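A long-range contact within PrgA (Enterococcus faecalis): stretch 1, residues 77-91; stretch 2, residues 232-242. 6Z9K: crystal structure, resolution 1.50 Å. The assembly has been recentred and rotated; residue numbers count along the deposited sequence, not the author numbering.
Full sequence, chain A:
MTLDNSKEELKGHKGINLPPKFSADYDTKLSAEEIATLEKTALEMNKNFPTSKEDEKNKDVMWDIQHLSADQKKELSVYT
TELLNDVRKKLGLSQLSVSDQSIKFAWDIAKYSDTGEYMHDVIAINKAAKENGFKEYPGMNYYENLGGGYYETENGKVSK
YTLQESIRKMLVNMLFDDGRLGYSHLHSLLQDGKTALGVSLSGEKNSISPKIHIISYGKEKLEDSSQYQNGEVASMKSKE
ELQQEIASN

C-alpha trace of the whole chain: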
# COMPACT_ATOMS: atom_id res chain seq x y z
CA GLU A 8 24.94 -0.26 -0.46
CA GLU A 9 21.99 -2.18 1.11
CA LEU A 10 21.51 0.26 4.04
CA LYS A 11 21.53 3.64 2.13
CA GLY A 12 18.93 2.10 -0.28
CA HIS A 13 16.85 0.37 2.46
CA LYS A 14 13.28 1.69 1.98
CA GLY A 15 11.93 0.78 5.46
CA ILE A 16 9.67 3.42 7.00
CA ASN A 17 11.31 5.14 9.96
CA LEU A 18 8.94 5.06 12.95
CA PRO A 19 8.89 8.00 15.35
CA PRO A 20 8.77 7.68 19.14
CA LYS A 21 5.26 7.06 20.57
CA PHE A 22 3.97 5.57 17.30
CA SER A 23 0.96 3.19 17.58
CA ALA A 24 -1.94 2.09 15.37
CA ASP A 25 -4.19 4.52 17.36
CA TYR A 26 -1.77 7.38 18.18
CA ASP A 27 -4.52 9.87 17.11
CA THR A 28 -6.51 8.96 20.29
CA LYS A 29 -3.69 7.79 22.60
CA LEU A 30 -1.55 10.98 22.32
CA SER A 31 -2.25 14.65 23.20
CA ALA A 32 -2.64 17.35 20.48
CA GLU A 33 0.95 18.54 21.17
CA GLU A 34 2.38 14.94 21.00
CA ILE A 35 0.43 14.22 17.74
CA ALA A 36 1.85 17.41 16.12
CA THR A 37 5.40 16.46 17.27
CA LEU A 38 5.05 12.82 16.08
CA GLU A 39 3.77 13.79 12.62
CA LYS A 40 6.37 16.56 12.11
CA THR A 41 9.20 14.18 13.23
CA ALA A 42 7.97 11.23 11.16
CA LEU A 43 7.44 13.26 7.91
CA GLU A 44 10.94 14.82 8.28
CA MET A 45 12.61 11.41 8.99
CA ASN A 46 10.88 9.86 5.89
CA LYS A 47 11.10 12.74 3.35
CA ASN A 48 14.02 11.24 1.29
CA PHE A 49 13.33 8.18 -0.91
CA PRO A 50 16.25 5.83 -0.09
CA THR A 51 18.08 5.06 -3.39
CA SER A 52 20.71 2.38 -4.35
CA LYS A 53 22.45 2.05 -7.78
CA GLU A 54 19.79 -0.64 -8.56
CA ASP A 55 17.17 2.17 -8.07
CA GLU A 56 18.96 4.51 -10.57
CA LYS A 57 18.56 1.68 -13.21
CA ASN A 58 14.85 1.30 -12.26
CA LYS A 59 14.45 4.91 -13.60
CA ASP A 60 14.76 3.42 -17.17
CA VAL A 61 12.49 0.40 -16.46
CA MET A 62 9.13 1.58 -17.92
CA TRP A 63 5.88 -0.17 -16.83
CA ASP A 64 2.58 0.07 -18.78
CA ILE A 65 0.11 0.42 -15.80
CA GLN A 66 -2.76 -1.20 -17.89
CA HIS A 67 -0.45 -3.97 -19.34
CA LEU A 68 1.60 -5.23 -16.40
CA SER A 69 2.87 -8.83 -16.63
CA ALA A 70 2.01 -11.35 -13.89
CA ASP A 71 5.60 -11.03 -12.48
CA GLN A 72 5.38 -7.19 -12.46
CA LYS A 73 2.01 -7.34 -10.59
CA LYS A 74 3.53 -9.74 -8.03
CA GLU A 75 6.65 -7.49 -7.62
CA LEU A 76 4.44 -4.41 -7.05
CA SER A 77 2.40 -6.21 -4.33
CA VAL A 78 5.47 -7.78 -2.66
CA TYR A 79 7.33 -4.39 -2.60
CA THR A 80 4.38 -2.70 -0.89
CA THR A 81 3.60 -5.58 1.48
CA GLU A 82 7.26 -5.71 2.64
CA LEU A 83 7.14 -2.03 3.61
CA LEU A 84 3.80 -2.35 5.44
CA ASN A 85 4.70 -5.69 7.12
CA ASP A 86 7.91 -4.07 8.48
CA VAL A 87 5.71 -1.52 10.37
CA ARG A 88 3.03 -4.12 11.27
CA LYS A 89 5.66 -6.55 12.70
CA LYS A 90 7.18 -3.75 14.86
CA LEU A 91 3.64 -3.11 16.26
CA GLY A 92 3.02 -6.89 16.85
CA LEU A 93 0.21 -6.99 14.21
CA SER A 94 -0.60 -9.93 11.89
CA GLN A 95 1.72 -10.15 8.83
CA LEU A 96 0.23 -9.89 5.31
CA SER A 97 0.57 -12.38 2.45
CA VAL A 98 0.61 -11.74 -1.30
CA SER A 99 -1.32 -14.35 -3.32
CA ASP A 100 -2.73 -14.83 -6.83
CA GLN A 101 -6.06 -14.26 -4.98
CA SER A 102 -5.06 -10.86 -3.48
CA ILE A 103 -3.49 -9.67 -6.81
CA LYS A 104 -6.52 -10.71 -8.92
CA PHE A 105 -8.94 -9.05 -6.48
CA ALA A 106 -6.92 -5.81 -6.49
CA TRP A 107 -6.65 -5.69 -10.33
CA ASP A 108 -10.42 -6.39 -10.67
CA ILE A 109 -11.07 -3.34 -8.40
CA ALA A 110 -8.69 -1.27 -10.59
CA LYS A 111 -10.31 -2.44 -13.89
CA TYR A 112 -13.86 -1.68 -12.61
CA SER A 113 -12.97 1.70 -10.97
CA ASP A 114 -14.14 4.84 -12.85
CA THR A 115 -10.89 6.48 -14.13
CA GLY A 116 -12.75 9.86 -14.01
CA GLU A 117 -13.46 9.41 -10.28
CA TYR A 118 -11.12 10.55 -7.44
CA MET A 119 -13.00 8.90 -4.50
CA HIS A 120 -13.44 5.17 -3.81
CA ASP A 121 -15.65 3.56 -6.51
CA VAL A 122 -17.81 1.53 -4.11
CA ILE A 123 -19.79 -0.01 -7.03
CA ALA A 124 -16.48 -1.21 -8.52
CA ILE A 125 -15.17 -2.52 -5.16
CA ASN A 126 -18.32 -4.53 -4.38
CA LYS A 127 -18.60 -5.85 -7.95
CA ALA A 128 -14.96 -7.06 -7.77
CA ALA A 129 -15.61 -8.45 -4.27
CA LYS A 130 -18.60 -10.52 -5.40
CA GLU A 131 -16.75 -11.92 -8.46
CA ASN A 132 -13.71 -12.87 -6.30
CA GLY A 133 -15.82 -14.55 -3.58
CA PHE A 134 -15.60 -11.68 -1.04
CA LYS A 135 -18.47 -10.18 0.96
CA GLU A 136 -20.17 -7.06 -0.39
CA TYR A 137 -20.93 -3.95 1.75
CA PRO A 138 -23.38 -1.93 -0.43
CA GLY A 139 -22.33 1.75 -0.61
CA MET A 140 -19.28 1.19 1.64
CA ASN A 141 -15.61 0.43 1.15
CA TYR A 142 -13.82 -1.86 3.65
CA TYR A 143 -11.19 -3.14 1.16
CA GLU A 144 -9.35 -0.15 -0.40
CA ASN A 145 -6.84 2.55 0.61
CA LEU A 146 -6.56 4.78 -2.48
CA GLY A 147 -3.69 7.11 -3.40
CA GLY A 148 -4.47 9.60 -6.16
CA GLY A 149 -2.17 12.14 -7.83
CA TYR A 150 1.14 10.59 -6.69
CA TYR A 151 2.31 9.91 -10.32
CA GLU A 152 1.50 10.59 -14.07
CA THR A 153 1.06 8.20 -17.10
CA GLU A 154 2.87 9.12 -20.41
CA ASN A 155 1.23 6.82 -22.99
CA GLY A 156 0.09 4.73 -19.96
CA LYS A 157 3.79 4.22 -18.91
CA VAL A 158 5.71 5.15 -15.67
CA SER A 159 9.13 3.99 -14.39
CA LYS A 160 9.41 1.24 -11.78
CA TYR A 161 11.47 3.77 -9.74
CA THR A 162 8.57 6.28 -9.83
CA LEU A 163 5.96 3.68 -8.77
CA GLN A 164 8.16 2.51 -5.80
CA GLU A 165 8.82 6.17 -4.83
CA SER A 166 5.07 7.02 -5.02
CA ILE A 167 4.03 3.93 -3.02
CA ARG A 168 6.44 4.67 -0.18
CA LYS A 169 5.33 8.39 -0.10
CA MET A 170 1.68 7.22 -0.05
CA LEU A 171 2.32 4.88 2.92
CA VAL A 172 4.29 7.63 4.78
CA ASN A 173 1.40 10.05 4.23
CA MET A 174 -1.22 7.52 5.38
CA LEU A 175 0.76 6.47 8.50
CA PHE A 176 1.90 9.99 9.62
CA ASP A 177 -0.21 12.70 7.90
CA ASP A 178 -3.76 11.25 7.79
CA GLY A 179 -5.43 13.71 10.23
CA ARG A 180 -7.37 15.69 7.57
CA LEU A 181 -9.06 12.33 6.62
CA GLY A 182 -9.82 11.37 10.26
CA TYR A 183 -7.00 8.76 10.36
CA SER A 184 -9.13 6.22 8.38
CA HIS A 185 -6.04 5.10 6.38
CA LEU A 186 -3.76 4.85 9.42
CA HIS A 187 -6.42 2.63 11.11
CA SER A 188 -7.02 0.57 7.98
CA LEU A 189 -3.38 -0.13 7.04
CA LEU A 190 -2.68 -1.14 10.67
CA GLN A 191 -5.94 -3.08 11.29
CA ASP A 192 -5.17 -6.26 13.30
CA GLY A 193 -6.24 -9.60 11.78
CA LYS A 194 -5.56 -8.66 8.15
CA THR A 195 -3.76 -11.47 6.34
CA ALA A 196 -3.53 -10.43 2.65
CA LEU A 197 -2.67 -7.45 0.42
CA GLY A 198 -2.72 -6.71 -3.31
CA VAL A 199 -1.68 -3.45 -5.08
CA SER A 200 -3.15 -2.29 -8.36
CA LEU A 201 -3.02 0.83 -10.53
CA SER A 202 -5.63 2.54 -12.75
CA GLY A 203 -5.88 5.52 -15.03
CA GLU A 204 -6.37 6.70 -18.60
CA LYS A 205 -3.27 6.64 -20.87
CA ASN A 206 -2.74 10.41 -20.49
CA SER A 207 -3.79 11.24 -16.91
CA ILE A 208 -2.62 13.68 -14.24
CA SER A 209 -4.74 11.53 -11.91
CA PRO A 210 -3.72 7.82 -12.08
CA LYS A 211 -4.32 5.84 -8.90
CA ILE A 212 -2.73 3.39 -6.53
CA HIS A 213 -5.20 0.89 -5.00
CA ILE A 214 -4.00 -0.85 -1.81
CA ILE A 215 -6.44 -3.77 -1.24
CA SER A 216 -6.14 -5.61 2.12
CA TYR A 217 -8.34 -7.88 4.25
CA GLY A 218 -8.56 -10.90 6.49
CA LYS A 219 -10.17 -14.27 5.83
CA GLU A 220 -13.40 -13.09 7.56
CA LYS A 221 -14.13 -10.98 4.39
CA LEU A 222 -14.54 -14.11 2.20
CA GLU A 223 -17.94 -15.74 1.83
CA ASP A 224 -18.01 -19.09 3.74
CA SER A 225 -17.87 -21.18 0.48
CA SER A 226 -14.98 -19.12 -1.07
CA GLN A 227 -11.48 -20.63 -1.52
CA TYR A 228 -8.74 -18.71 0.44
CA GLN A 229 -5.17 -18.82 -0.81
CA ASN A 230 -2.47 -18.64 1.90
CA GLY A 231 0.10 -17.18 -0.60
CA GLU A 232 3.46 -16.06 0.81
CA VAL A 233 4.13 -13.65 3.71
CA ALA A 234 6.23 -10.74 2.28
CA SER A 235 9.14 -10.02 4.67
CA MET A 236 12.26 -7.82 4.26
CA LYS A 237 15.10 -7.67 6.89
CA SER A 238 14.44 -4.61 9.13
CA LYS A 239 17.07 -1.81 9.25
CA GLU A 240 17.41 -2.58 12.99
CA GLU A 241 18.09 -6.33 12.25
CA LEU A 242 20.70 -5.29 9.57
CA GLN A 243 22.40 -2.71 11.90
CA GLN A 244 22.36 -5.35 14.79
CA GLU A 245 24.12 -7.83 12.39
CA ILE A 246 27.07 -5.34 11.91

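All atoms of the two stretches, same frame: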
# COMPACT_ATOMS: atom_id res chain seq x y z
N SER A 77 3.09 -5.83 -5.59
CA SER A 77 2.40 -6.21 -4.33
C SER A 77 3.43 -6.60 -3.26
O SER A 77 3.25 -6.17 -2.12
CB SER A 77 1.43 -7.33 -4.56
OG SER A 77 0.25 -6.84 -5.21
N VAL A 78 4.46 -7.32 -3.65
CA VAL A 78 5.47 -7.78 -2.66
C VAL A 78 6.20 -6.55 -2.14
O VAL A 78 6.46 -6.46 -0.92
CB VAL A 78 6.42 -8.84 -3.22
CG1 VAL A 78 7.57 -9.03 -2.26
CG2 VAL A 78 5.72 -10.14 -3.52
N TYR A 79 6.58 -5.61 -3.01
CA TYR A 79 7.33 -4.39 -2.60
C TYR A 79 6.56 -3.64 -1.51
O TYR A 79 7.06 -3.30 -0.43
CB TYR A 79 7.52 -3.48 -3.80
CG TYR A 79 7.97 -2.10 -3.42
CD1 TYR A 79 9.29 -1.83 -3.11
CD2 TYR A 79 7.10 -1.06 -3.36
CE1 TYR A 79 9.71 -0.56 -2.76
CE2 TYR A 79 7.49 0.22 -3.00
CZ TYR A 79 8.81 0.49 -2.68
OH TYR A 79 9.22 1.77 -2.37
N THR A 80 5.26 -3.49 -1.77
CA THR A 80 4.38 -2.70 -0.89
C THR A 80 4.13 -3.44 0.42
O THR A 80 4.21 -2.85 1.49
CB THR A 80 3.05 -2.44 -1.59
OG1 THR A 80 3.28 -1.88 -2.90
CG2 THR A 80 2.16 -1.53 -0.76
N THR A 81 3.93 -4.74 0.32
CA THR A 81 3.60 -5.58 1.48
C THR A 81 4.83 -5.65 2.37
O THR A 81 4.70 -5.68 3.62
CB THR A 81 3.02 -6.92 1.05
OG1 THR A 81 1.89 -6.70 0.19
CG2 THR A 81 2.54 -7.68 2.27
N GLU A 82 6.02 -5.70 1.80
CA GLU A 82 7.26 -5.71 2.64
C GLU A 82 7.30 -4.44 3.46
O GLU A 82 7.63 -4.50 4.67
CB GLU A 82 8.48 -5.80 1.74
CG GLU A 82 8.77 -7.21 1.23
CD GLU A 82 9.93 -7.29 0.27
OE1 GLU A 82 10.44 -6.23 -0.14
OE2 GLU A 82 10.31 -8.43 -0.09
N LEU A 83 7.06 -3.28 2.83
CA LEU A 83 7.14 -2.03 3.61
C LEU A 83 6.09 -2.03 4.73
O LEU A 83 6.43 -1.63 5.88
CB LEU A 83 6.89 -0.82 2.70
CG LEU A 83 7.94 -0.62 1.62
CD1 LEU A 83 7.63 0.65 0.80
CD2 LEU A 83 9.34 -0.57 2.18
N LEU A 84 4.87 -2.41 4.43
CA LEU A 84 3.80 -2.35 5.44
C LEU A 84 4.04 -3.41 6.52
O LEU A 84 3.80 -3.11 7.71
CB LEU A 84 2.45 -2.49 4.76
CG LEU A 84 1.26 -2.34 5.69
CD1 LEU A 84 1.27 -1.00 6.44
CD2 LEU A 84 -0.04 -2.50 4.89
N ASN A 85 4.45 -4.59 6.15
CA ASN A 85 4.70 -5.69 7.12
C ASN A 85 5.83 -5.28 8.07
O ASN A 85 5.80 -5.70 9.24
CB ASN A 85 5.05 -7.02 6.48
CG ASN A 85 3.84 -7.81 6.07
OD1 ASN A 85 2.75 -7.52 6.58
ND2 ASN A 85 4.05 -8.86 5.26
N ASP A 86 6.79 -4.51 7.61
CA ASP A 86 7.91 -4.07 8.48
C ASP A 86 7.28 -3.27 9.63
O ASP A 86 7.64 -3.49 10.78
CB ASP A 86 8.94 -3.35 7.64
CG ASP A 86 10.10 -2.75 8.43
OD1 ASP A 86 10.81 -3.54 9.03
OD2 ASP A 86 10.26 -1.51 8.42
N VAL A 87 6.37 -2.35 9.34
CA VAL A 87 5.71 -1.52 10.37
C VAL A 87 4.82 -2.43 11.20
O VAL A 87 4.83 -2.40 12.42
CB VAL A 87 4.91 -0.41 9.69
CG1 VAL A 87 4.09 0.40 10.65
CG2 VAL A 87 5.84 0.49 8.90
N ARG A 88 4.01 -3.28 10.54
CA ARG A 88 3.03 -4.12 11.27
C ARG A 88 3.77 -5.05 12.25
O ARG A 88 3.31 -5.18 13.42
CB ARG A 88 2.19 -4.90 10.27
CG ARG A 88 1.17 -4.00 9.59
CD ARG A 88 0.29 -4.74 8.61
NE ARG A 88 -0.58 -5.73 9.23
CZ ARG A 88 -1.81 -5.53 9.67
NH1 ARG A 88 -2.46 -4.40 9.46
NH2 ARG A 88 -2.42 -6.51 10.32
N LYS A 89 4.90 -5.63 11.84
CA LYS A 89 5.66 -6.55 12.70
C LYS A 89 6.19 -5.74 13.90
O LYS A 89 6.12 -6.26 15.07
CB LYS A 89 6.81 -7.21 11.93
CG LYS A 89 7.57 -8.23 12.77
CD LYS A 89 8.54 -9.01 11.95
CE LYS A 89 9.05 -10.22 12.70
NZ LYS A 89 10.19 -10.84 11.96
N LYS A 90 6.64 -4.52 13.70
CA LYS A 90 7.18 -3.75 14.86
C LYS A 90 6.05 -3.51 15.87
O LYS A 90 6.35 -3.47 17.08
CB LYS A 90 7.79 -2.43 14.40
CG LYS A 90 9.12 -2.65 13.69
CD LYS A 90 9.69 -1.42 13.08
CE LYS A 90 11.08 -1.65 12.49
NZ LYS A 90 11.58 -0.39 11.87
N LEU A 91 4.81 -3.41 15.40
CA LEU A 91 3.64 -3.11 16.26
C LEU A 91 2.96 -4.41 16.72
O LEU A 91 1.95 -4.33 17.43
CB LEU A 91 2.66 -2.17 15.55
CG LEU A 91 3.13 -0.75 15.28
CD1 LEU A 91 2.06 0.06 14.58
CD2 LEU A 91 3.58 -0.04 16.54
N GLU A 232 2.16 -16.11 0.11
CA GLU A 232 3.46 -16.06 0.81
C GLU A 232 3.50 -14.77 1.62
O GLU A 232 3.26 -13.69 1.04
CB GLU A 232 4.60 -16.07 -0.21
CG GLU A 232 5.97 -16.03 0.45
CD GLU A 232 6.84 -17.27 0.30
OE1 GLU A 232 6.40 -18.19 -0.42
OE2 GLU A 232 7.96 -17.31 0.90
N VAL A 233 3.88 -14.85 2.89
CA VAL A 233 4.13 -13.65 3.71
C VAL A 233 5.35 -12.89 3.16
O VAL A 233 6.44 -13.52 3.01
CB VAL A 233 4.29 -14.01 5.20
CG1 VAL A 233 4.62 -12.78 6.01
CG2 VAL A 233 3.05 -14.67 5.74
N ALA A 234 5.18 -11.60 2.85
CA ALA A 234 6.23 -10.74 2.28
C ALA A 234 7.02 -10.19 3.46
O ALA A 234 6.45 -9.66 4.36
CB ALA A 234 5.61 -9.62 1.48
N SER A 235 8.30 -10.43 3.51
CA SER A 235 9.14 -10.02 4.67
C SER A 235 10.50 -9.54 4.16
O SER A 235 11.14 -10.30 3.42
CB SER A 235 9.29 -11.19 5.61
OG SER A 235 10.09 -10.81 6.72
N MET A 236 10.89 -8.34 4.52
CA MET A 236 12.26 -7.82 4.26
C MET A 236 13.00 -7.76 5.60
O MET A 236 12.34 -7.56 6.61
CB MET A 236 12.21 -6.43 3.62
CG MET A 236 11.73 -5.37 4.58
SD MET A 236 11.28 -3.76 3.89
CE MET A 236 12.44 -3.59 2.56
N LYS A 237 14.33 -7.86 5.62
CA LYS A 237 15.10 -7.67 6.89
C LYS A 237 14.90 -6.23 7.33
O LYS A 237 14.92 -5.36 6.45
CB LYS A 237 16.58 -8.02 6.70
CG LYS A 237 16.96 -9.43 7.13
CD LYS A 237 17.95 -9.45 8.29
CE LYS A 237 18.12 -10.82 8.93
NZ LYS A 237 19.18 -11.61 8.26
N SER A 238 14.63 -5.98 8.61
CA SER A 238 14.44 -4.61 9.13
C SER A 238 15.80 -3.91 9.15
O SER A 238 16.82 -4.61 9.16
CB SER A 238 13.80 -4.57 10.50
OG SER A 238 14.72 -4.91 11.53
N LYS A 239 15.81 -2.58 9.11
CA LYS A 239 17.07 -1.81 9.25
C LYS A 239 17.74 -2.16 10.57
O LYS A 239 18.99 -2.32 10.60
CB LYS A 239 16.76 -0.33 9.19
CG LYS A 239 16.69 0.22 7.79
CD LYS A 239 17.06 1.70 7.75
CE LYS A 239 15.82 2.54 7.75
NZ LYS A 239 16.17 3.93 7.42
N GLU A 240 16.94 -2.30 11.61
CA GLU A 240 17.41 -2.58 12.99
C GLU A 240 18.08 -3.96 13.05
O GLU A 240 19.20 -4.05 13.65
CB GLU A 240 16.24 -2.39 13.97
CG GLU A 240 15.80 -0.95 14.11
CD GLU A 240 14.82 -0.43 13.05
OE1 GLU A 240 14.32 -1.24 12.27
OE2 GLU A 240 14.60 0.80 12.98
N GLU A 241 17.48 -4.98 12.42
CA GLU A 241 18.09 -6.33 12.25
C GLU A 241 19.43 -6.20 11.52
O GLU A 241 20.40 -6.80 12.00
CB GLU A 241 17.18 -7.30 11.49
CG GLU A 241 16.09 -7.91 12.36
CD GLU A 241 14.79 -8.25 11.64
OE1 GLU A 241 14.80 -8.34 10.37
OE2 GLU A 241 13.74 -8.42 12.35
N LEU A 242 19.49 -5.45 10.41
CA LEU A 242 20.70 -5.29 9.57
C LEU A 242 21.80 -4.57 10.35
O LEU A 242 22.95 -5.02 10.28
CB LEU A 242 20.39 -4.48 8.31
CG LEU A 242 19.68 -5.24 7.19
CD1 LEU A 242 19.78 -4.44 5.89
CD2 LEU A 242 20.24 -6.65 7.01
O HOH W 1 8.78 -6.81 5.82
O HOH W 2 9.25 -10.86 0.68
O HOH W 3 13.03 -9.26 0.90
O HOH W 4 13.05 -1.33 8.86
O HOH W 5 10.87 -6.23 8.56

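Contact between residues 77-90 of PrgA, the last part of a helix that begins earlier in the chain, and a distant segment (232-242) that crosses it obliquely, first as strand and loop and then as the opening of a second helix. The two stretches travel in the same general direction: Glu82 CA lies 5.1 Å from Ser235 CA, and a helical turn later Asp86 CA lies 6.6 Å from Ser238 CA. Together they bury 543 Å², with Ala234, Met236 and Glu82 covered most.

Ala234 points its methyl group toward the helix, where it packs close to the backbone: Ala234 CB sits 3.7 Å from Thr81 CG2, 4.0 Å from Glu82 N and 4.1 Å from Val78 O. Thr81 is held in place by its own helix, Thr81 OG1 donating to Ser77 O at 2.7 Å. The carbonyl of Ala234 is also used. Asn85 ND2 donates to Ala234 O at 2.7 Å, with a nearly straight N-H...O angle of 167°, so a buried amide satisfies a peptide oxygen that has left the strand.

Ser235 turns its side chain away, and Met236 again points toward the helix. Met236 SD rests 3.8 Å from Glu82 O, 4.1 Å from Glu82 CB and 4.1 Å from Leu83 CD2; although the CA-to-CB bond of Leu83 points away, the end of that side chain comes nearer and offers an apolar surface to the thioether.

Glu82 lies alongside the loop, Glu82 CG being 4.0 Å from Ala234 CB and also 4.0 Å from Ser235 N, while its polar atoms reach the loop backbone through water. Water 1 donates to Glu82 O (2.8 Å) and accepts from Met236 N (2.9 Å); water 2 donates to Glu82 OE2 (2.8 Å) and accepts from Ser235 N (3.0 Å). These waters supply partners to loop amides that make no direct bond to the helix.

Farther along, the contact becomes more polar. Ser238 caps the second helix: Ser238 OG accepts from Glu241 N at 2.9 Å, and Glu241 OE1 accepts from Ser238 N at 2.9 Å, a reciprocal pair that ties the first turn together. Asp86 OD1 packs 3.5 Å from Ser238 CB, and water 4 links the helices by donating to Asp86 OD2 (2.8 Å) and accepting from Lys239 N (3.0 Å). At the exposed end, an extended Lys90 forms a salt bridge from Lys90 NZ to Glu240 OE1 at 2.9 Å. Lys89 NZ and Glu241 OE2, 4.3 Å apart, are oppositely charged neighbours beyond salt-bridge range.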